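Local coordinates for putative transcriptional regulator protein, LacI family (Rhizobium etli, PDB 3MIZ), which probably acts as a LacI-type transcriptional repressor that binds operator DNA, the part modelled here being its periplasmic-binding-protein-like domain, at residues T199-G204 and Q225-V230; E245-A250 and R287-F292. All coordinates share one frame; numbering follows the deposited sequence.

Contact 1: T199-G204 and Q225-V230; sequences TAIMSG and QDVSIV
Val-230 presses one methyl against the side of the Met-202 chain, its CG2 lying 3.5 Å from Met-202 CG, which is tighter than ordinary van der Waals contact. With CG1 anti to the carbonyl carbon (chi1 -62°), Val-230 has CG2 between its own backbone N and carbonyl carbon, turned to the neighbouring strand. Met-202, a selenomethionine, sets off with CG anti to its carbonyl carbon and then bends at chi3 (75°), so that its terminal CE comes back to 4.1 Å from the same valine methyl. The two side chains cross obliquely, and Leu-122 of helix 115-127 covers both.

Farther back on this face, Ala-200 and Ser-228 meet CB to CB at 4.1 Å; the Ser-228 hydroxyl turns to the backbone N of Ala-291. Ile-201 and Ile-229 occupy the other face, where Ile-229 packs on Ile-212 and Tyr-213 of helix 206-217. Its CG2 approaches the Ile-201 carbonyl O at 3.9 Å. Val-227 CG2 reaches Ile-201 CG1 only loosely, at 4.4 Å.

Beneath these side chains the backbones run parallel. Ile-201 straddles Ile-229, giving its N-H to Ser-228 O (2.9 Å) and taking Val-230 N on its carbonyl O (3.2 Å); Ser-228 N to Thr-199 O and Ser-203 N to Val-230 O extend the pattern. With helices 206-217 and 223-226 carrying the chain between the strands, this is a beta-alpha-beta crossover at the edge of the parallel part of a sheet, as in the C-terminal subdomain of the periplasmic-binding-protein fold of LacI regulators.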
ATOM      1  N   THR A 199      -3.669 -25.030 -17.171  1.00 17.54           N
ATOM      2  CA  THR A 199      -3.590 -24.039 -18.240  1.00 17.48           C
ATOM      3  C   THR A 199      -3.916 -22.642 -17.724  1.00 16.34           C
ATOM      4  O   THR A 199      -3.624 -21.647 -18.379  1.00 15.29           O
ATOM      5  CB  THR A 199      -4.561 -24.382 -19.406  1.00 19.64           C
ATOM      6  OG1 THR A 199      -5.915 -24.330 -18.940  1.00 19.06           O
ATOM      7  CG2 THR A 199      -4.277 -25.783 -19.938  1.00 18.82           C
ATOM      8  N   ALA A 200      -4.528 -22.584 -16.544  1.00 14.48           N
ATOM      9  CA  ALA A 200      -4.882 -21.320 -15.919  1.00 13.55           C
ATOM     10  C   ALA A 200      -4.651 -21.440 -14.418  1.00 14.81           C
ATOM     11  O   ALA A 200      -4.835 -22.514 -13.835  1.00 13.49           O
ATOM     12  CB  ALA A 200      -6.354 -20.968 -16.201  1.00 13.17           C
ATOM     13  N   ILE A 201      -4.215 -20.349 -13.803  1.00 12.66           N
ATOM     14  CA  ILE A 201      -3.984 -20.341 -12.359  1.00 12.70           C
ATOM     15  C   ILE A 201      -4.641 -19.101 -11.787  1.00 13.72           C
ATOM     16  O   ILE A 201      -4.438 -17.982 -12.274  1.00 13.15           O
ATOM     17  CB  ILE A 201      -2.479 -20.323 -11.983  1.00 11.10           C
ATOM     18  CG1 ILE A 201      -1.829 -21.659 -12.355  1.00 11.74           C
ATOM     19  CG2 ILE A 201      -2.317 -20.119 -10.454  1.00 12.76           C
ATOM     20  CD1 ILE A 201      -0.335 -21.726 -12.072  1.00 15.87           C
HETATM   21  N   MSE A 202      -5.457 -19.312 -10.768  1.00 14.65           N
HETATM   22  CA  MSE A 202      -6.141 -18.210 -10.121  1.00 15.86           C
HETATM   23  C   MSE A 202      -5.360 -17.921  -8.868  1.00 15.71           C
HETATM   24  O   MSE A 202      -5.119 -18.820  -8.061  1.00 13.54           O
HETATM   25  CB  MSE A 202      -7.575 -18.595  -9.764  1.00 16.06           C
HETATM   26  CG  MSE A 202      -8.480 -18.749 -10.961  1.00 23.18           C
HETATM   27 SE   MSE A 202     -10.308 -19.010 -10.420  1.00 31.08          SE
HETATM   28  CE  MSE A 202     -10.745 -17.224  -9.887  1.00 27.76           C
ATOM     29  N   SER A 203      -4.947 -16.668  -8.722  1.00 14.87           N
ATOM     30  CA  SER A 203      -4.182 -16.244  -7.562  1.00 13.29           C
ATOM     31  C   SER A 203      -5.118 -15.770  -6.457  1.00 13.52           C
ATOM     32  O   SER A 203      -6.089 -15.044  -6.718  1.00 11.94           O
ATOM     33  CB  SER A 203      -3.231 -15.109  -7.962  1.00 13.73           C
ATOM     34  OG  SER A 203      -2.446 -14.691  -6.861  1.00 15.95           O
ATOM     35  N   GLY A 204      -4.815 -16.175  -5.224  1.00 15.70           N
ATOM     36  CA  GLY A 204      -5.625 -15.775  -4.083  1.00 14.96           C
ATOM     37  C   GLY A 204      -5.950 -14.302  -4.185  1.00 13.32           C
ATOM     38  O   GLY A 204      -7.093 -13.901  -3.968  1.00 15.85           O
ATOM     39  N   GLN A 225      -0.099 -16.895 -23.549  1.00 30.29           N
ATOM     40  CA  GLN A 225       0.211 -18.010 -24.449  1.00 29.51           C
ATOM     41  C   GLN A 225       0.348 -19.396 -23.815  1.00 26.81           C
ATOM     42  O   GLN A 225      -0.273 -20.353 -24.272  1.00 27.71           O
ATOM     43  CB  GLN A 225       1.486 -17.711 -25.245  1.00 33.00           C
ATOM     44  CG  GLN A 225       1.811 -18.754 -26.318  1.00 39.23           C
ATOM     45  CD  GLN A 225       3.173 -18.536 -26.965  1.00 42.38           C
ATOM     46  OE1 GLN A 225       3.481 -17.443 -27.446  1.00 43.10           O
ATOM     47  NE2 GLN A 225       3.997 -19.582 -26.979  1.00 43.00           N
ATOM     48  N   ASP A 226       1.163 -19.511 -22.775  1.00 24.87           N
ATOM     49  CA  ASP A 226       1.379 -20.804 -22.130  1.00 23.03           C
ATOM     50  C   ASP A 226       0.522 -21.066 -20.886  1.00 23.03           C
ATOM     51  O   ASP A 226       0.149 -22.210 -20.612  1.00 22.35           O
ATOM     52  CB  ASP A 226       2.868 -20.949 -21.816  1.00 22.80           C
ATOM     53  CG  ASP A 226       3.715 -20.996 -23.081  1.00 25.98           C
ATOM     54  OD1 ASP A 226       4.903 -20.626 -23.030  1.00 24.75           O
ATOM     55  OD2 ASP A 226       3.179 -21.413 -24.131  1.00 25.91           O
ATOM     56  N   VAL A 227       0.211 -20.013 -20.134  1.00 21.27           N
ATOM     57  CA  VAL A 227      -0.622 -20.160 -18.943  1.00 18.80           C
ATOM     58  C   VAL A 227      -1.333 -18.850 -18.630  1.00 17.81           C
ATOM     59  O   VAL A 227      -0.709 -17.794 -18.614  1.00 19.12           O
ATOM     60  CB  VAL A 227       0.213 -20.589 -17.713  1.00 18.35           C
ATOM     61  CG1 VAL A 227       1.246 -19.517 -17.371  1.00 19.69           C
ATOM     62  CG2 VAL A 227      -0.712 -20.845 -16.522  1.00 17.77           C
ATOM     63  N   SER A 228      -2.639 -18.916 -18.400  1.00 16.26           N
ATOM     64  CA  SER A 228      -3.411 -17.723 -18.072  1.00 16.96           C
ATOM     65  C   SER A 228      -3.335 -17.505 -16.563  1.00 17.96           C
ATOM     66  O   SER A 228      -3.232 -18.462 -15.802  1.00 16.57           O
ATOM     67  CB  SER A 228      -4.877 -17.896 -18.478  1.00 17.78           C
ATOM     68  OG  SER A 228      -5.031 -17.938 -19.890  1.00 19.15           O
ATOM     69  N   ILE A 229      -3.372 -16.249 -16.136  1.00 16.14           N
ATOM     70  CA  ILE A 229      -3.323 -15.942 -14.712  1.00 14.49           C
ATOM     71  C   ILE A 229      -4.311 -14.828 -14.410  1.00 14.22           C
ATOM     72  O   ILE A 229      -4.366 -13.841 -15.134  1.00 13.24           O
ATOM     73  CB  ILE A 229      -1.907 -15.489 -14.287  1.00 14.42           C
ATOM     74  CG1 ILE A 229      -0.895 -16.614 -14.557  1.00 11.25           C
ATOM     75  CG2 ILE A 229      -1.898 -15.120 -12.802  1.00 13.33           C
ATOM     76  CD1 ILE A 229       0.545 -16.231 -14.294  1.00 15.12           C
ATOM     77  N   VAL A 230      -5.117 -15.001 -13.363  1.00 13.84           N
ATOM     78  CA  VAL A 230      -6.067 -13.973 -12.960  1.00 13.10           C
ATOM     79  C   VAL A 230      -5.837 -13.740 -11.464  1.00 13.52           C
ATOM     80  O   VAL A 230      -5.353 -14.628 -10.766  1.00 11.28           O
ATOM     81  CB  VAL A 230      -7.551 -14.392 -13.227  1.00 14.30           C
ATOM     82  CG1 VAL A 230      -7.763 -14.607 -14.739  1.00 16.81           C
ATOM     83  CG2 VAL A 230      -7.900 -15.669 -12.463  1.00 15.66           C
TER

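Contact 2: E245-A250 and R287-F292; sequences ELTTAA and RSSAAF
Ser-289 OG takes the backbone N-H of Thr-247 in an almost straight bond of 2.8 Å (176°) and is also hydrogen-bonded to the carbonyl O of Ile-229. With chi1 at 60°, OG lies between the serine's own N and carbonyl carbon, and the one hydroxyl thereby links three pieces of chain. Thr-247 answers with its own side chain: OG1 accepts Arg-287 N at 2.8 Å. A water beside OG1 also accepts Ala-290 N (3.1 Å).

Strands 248-250 and 277-285 are antiparallel neighbours in the small mixed sheet of this periplasmic-binding-protein-like fold. Where that pairing gives out, loops 245-247 and 287-290 stay together largely through side chains, although Ser-288 N still bonds to Glu-245 O at 3.1 Å.

Arg-287 lies along the 245-248 backbone. Arg-287 CB sits 3.2 Å from Glu-245 O. Arg-287 CD lies 3.5 Å from Glu-245 CB. The extended chain lets Arg-287 NH1 hydrogen-bond to Leu-246 O at 3.0 Å, the oxygen being in the guanidinium plane. Thr-248 CG2 is at the same group's edge, 3.8 Å from Arg-287 NH1, while a salt bridge from NH1 to Asp-234 fixes the group further. An alanine in place of Arg-287 would probably leave Asp-234 without its countercharge and Leu-246 O without this donor, and open a gap beside Glu-245 CB. A second water accepts Glu-245 N and bonds to Ser-288 OG.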
ATOM      1  N   GLU A 245      -1.045  -6.984 -18.480  1.00 16.91           N
ATOM      2  CA  GLU A 245      -1.926  -6.403 -17.472  1.00 19.03           C
ATOM      3  C   GLU A 245      -2.795  -7.522 -16.894  1.00 15.16           C
ATOM      4  O   GLU A 245      -3.386  -8.299 -17.637  1.00 13.48           O
ATOM      5  CB  GLU A 245      -2.811  -5.327 -18.109  1.00 22.46           C
ATOM      6  CG  GLU A 245      -2.067  -4.079 -18.542  1.00 31.57           C
ATOM      7  CD  GLU A 245      -1.553  -3.271 -17.365  1.00 37.05           C
ATOM      8  OE1 GLU A 245      -0.718  -3.796 -16.599  1.00 38.68           O
ATOM      9  OE2 GLU A 245      -1.989  -2.107 -17.204  1.00 39.28           O
ATOM     10  N   LEU A 246      -2.879  -7.575 -15.569  1.00 14.65           N
ATOM     11  CA  LEU A 246      -3.630  -8.616 -14.860  1.00 13.94           C
ATOM     12  C   LEU A 246      -5.155  -8.515 -14.850  1.00 11.86           C
ATOM     13  O   LEU A 246      -5.726  -7.520 -14.393  1.00 14.58           O
ATOM     14  CB  LEU A 246      -3.138  -8.686 -13.414  1.00 12.18           C
ATOM     15  CG  LEU A 246      -3.649  -9.824 -12.527  1.00 14.01           C
ATOM     16  CD1 LEU A 246      -3.144 -11.165 -13.045  1.00 14.31           C
ATOM     17  CD2 LEU A 246      -3.161  -9.600 -11.106  1.00 16.34           C
ATOM     18  N   THR A 247      -5.810  -9.559 -15.346  1.00 11.43           N
ATOM     19  CA  THR A 247      -7.267  -9.613 -15.344  1.00 12.02           C
ATOM     20  C   THR A 247      -7.630  -9.993 -13.908  1.00 12.76           C
ATOM     21  O   THR A 247      -7.070 -10.934 -13.351  1.00  9.73           O
ATOM     22  CB  THR A 247      -7.762 -10.652 -16.346  1.00 14.37           C
ATOM     23  OG1 THR A 247      -7.522 -10.152 -17.675  1.00 13.21           O
ATOM     24  CG2 THR A 247      -9.251 -10.923 -16.161  1.00 13.27           C
ATOM     25  N   THR A 248      -8.569  -9.268 -13.308  1.00 13.44           N
ATOM     26  CA  THR A 248      -8.890  -9.519 -11.905  1.00 13.76           C
ATOM     27  C   THR A 248     -10.332  -9.162 -11.555  1.00 15.74           C
ATOM     28  O   THR A 248     -11.138  -8.838 -12.427  1.00 14.53           O
ATOM     29  CB  THR A 248      -7.905  -8.685 -11.020  1.00 13.65           C
ATOM     30  OG1 THR A 248      -8.019  -9.052  -9.641  1.00 13.85           O
ATOM     31  CG2 THR A 248      -8.202  -7.197 -11.164  1.00 13.30           C
ATOM     32  N   ALA A 249     -10.648  -9.250 -10.264  1.00 15.55           N
ATOM     33  CA  ALA A 249     -11.967  -8.902  -9.749  1.00 14.75           C
ATOM     34  C   ALA A 249     -11.686  -7.735  -8.811  1.00 15.68           C
ATOM     35  O   ALA A 249     -10.912  -7.866  -7.859  1.00 15.14           O
ATOM     36  CB  ALA A 249     -12.567 -10.078  -8.984  1.00 17.59           C
ATOM     37  N   ALA A 250     -12.297  -6.590  -9.082  1.00 14.16           N
ATOM     38  CA  ALA A 250     -12.046  -5.416  -8.271  1.00 13.44           C
ATOM     39  C   ALA A 250     -12.896  -5.342  -7.019  1.00 14.61           C
ATOM     40  O   ALA A 250     -14.124  -5.395  -7.087  1.00 13.68           O
ATOM     41  CB  ALA A 250     -12.261  -4.161  -9.095  1.00 16.26           C
ATOM     42  N   ARG A 287      -8.392  -7.678 -18.541  1.00 20.28           N
ATOM     43  CA  ARG A 287      -7.173  -7.096 -19.077  1.00 19.33           C
ATOM     44  C   ARG A 287      -6.597  -8.102 -20.082  1.00 20.11           C
ATOM     45  O   ARG A 287      -7.347  -8.601 -20.918  1.00 22.38           O
ATOM     46  CB  ARG A 287      -6.201  -6.753 -17.930  1.00 19.02           C
ATOM     47  CG  ARG A 287      -6.781  -5.684 -16.965  1.00 19.53           C
ATOM     48  CD  ARG A 287      -5.712  -4.820 -16.294  1.00 17.40           C
ATOM     49  NE  ARG A 287      -6.260  -3.669 -15.564  1.00 14.07           N
ATOM     50  CZ  ARG A 287      -6.675  -3.696 -14.293  1.00 16.60           C
ATOM     51  NH1 ARG A 287      -6.614  -4.814 -13.590  1.00 13.21           N
ATOM     52  NH2 ARG A 287      -7.147  -2.597 -13.717  1.00 15.53           N
ATOM     53  N   SER A 288      -5.311  -8.437 -20.021  1.00 19.82           N
ATOM     54  CA  SER A 288      -4.777  -9.378 -21.014  1.00 21.30           C
ATOM     55  C   SER A 288      -3.922 -10.541 -20.512  1.00 20.98           C
ATOM     56  O   SER A 288      -3.173 -11.147 -21.286  1.00 20.91           O
ATOM     57  CB  SER A 288      -3.997  -8.601 -22.079  1.00 24.79           C
ATOM     58  OG  SER A 288      -3.007  -7.786 -21.478  1.00 26.69           O
ATOM     59  N   SER A 289      -4.055 -10.878 -19.233  1.00 18.25           N
ATOM     60  CA  SER A 289      -3.280 -11.968 -18.642  1.00 15.93           C
ATOM     61  C   SER A 289      -3.913 -13.339 -18.861  1.00 17.38           C
ATOM     62  O   SER A 289      -3.374 -14.354 -18.419  1.00 14.37           O
ATOM     63  CB  SER A 289      -3.123 -11.735 -17.142  1.00 16.23           C
ATOM     64  OG  SER A 289      -4.397 -11.694 -16.529  1.00 14.81           O
ATOM     65  N   ALA A 290      -5.066 -13.373 -19.519  1.00 18.93           N
ATOM     66  CA  ALA A 290      -5.733 -14.641 -19.792  1.00 21.98           C
ATOM     67  C   ALA A 290      -6.058 -14.787 -21.284  1.00 25.03           C
ATOM     68  O   ALA A 290      -6.396 -13.812 -21.955  1.00 25.83           O
ATOM     69  CB  ALA A 290      -7.007 -14.752 -18.969  1.00 20.03           C
ATOM     70  N   ALA A 291      -5.941 -16.012 -21.787  1.00 25.17           N
ATOM     71  CA  ALA A 291      -6.224 -16.315 -23.187  1.00 28.35           C
ATOM     72  C   ALA A 291      -7.063 -17.586 -23.235  1.00 28.41           C
ATOM     73  O   ALA A 291      -7.165 -18.307 -22.240  1.00 27.05           O
ATOM     74  CB  ALA A 291      -4.922 -16.517 -23.962  1.00 29.60           C
ATOM     75  N   PHE A 292      -7.656 -17.869 -24.388  1.00 27.18           N
ATOM     76  CA  PHE A 292      -8.483 -19.055 -24.519  1.00 27.69           C
ATOM     77  C   PHE A 292      -7.673 -20.332 -24.306  1.00 29.28           C
ATOM     78  O   PHE A 292      -6.443 -20.299 -24.516  1.00 29.54           O
ATOM     79  CB  PHE A 292      -9.155 -19.071 -25.895  1.00 28.52           C
ATOM     80  CG  PHE A 292     -10.200 -20.128 -26.036  1.00 27.52           C
ATOM     81  CD1 PHE A 292      -9.855 -21.416 -26.434  1.00 29.67           C
ATOM     82  CD2 PHE A 292     -11.522 -19.855 -25.703  1.00 27.24           C
ATOM     83  CE1 PHE A 292     -10.815 -22.427 -26.495  1.00 27.71           C
ATOM     84  CE2 PHE A 292     -12.486 -20.850 -25.758  1.00 26.92           C
ATOM     85  CZ  PHE A 292     -12.134 -22.141 -26.154  1.00 29.30           C
TER
HETATM   86  O   HOH W   1      -0.867  -5.653 -21.029  1.00 33.05           O
HETATM   87  O   HOH W   2      -7.581 -11.539 -19.813  1.00 25.28           O

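Contact 1 is buried core: two neighbouring strands of one sheet, joined by regular backbone bonds and clothed in aliphatic side chains between helices. Contact 2, 9 Å away between centres, is only partly buried, with Ser-288 exposed, and joins irregular loops through hydroxyls, a guanidinium and two waters. The two meet at edge strand 228-230, which belongs to contact 1: there it pairs with 200-203, while segment 287-292 bonds to it through Ser-289 and Ala-291. The segments also pack directly, Val-230 CB resting 3.5 Å from Thr-247 O. Along the chain the two contacts come in series, and their chemistry shifts from apolar to polar on leaving the sheet.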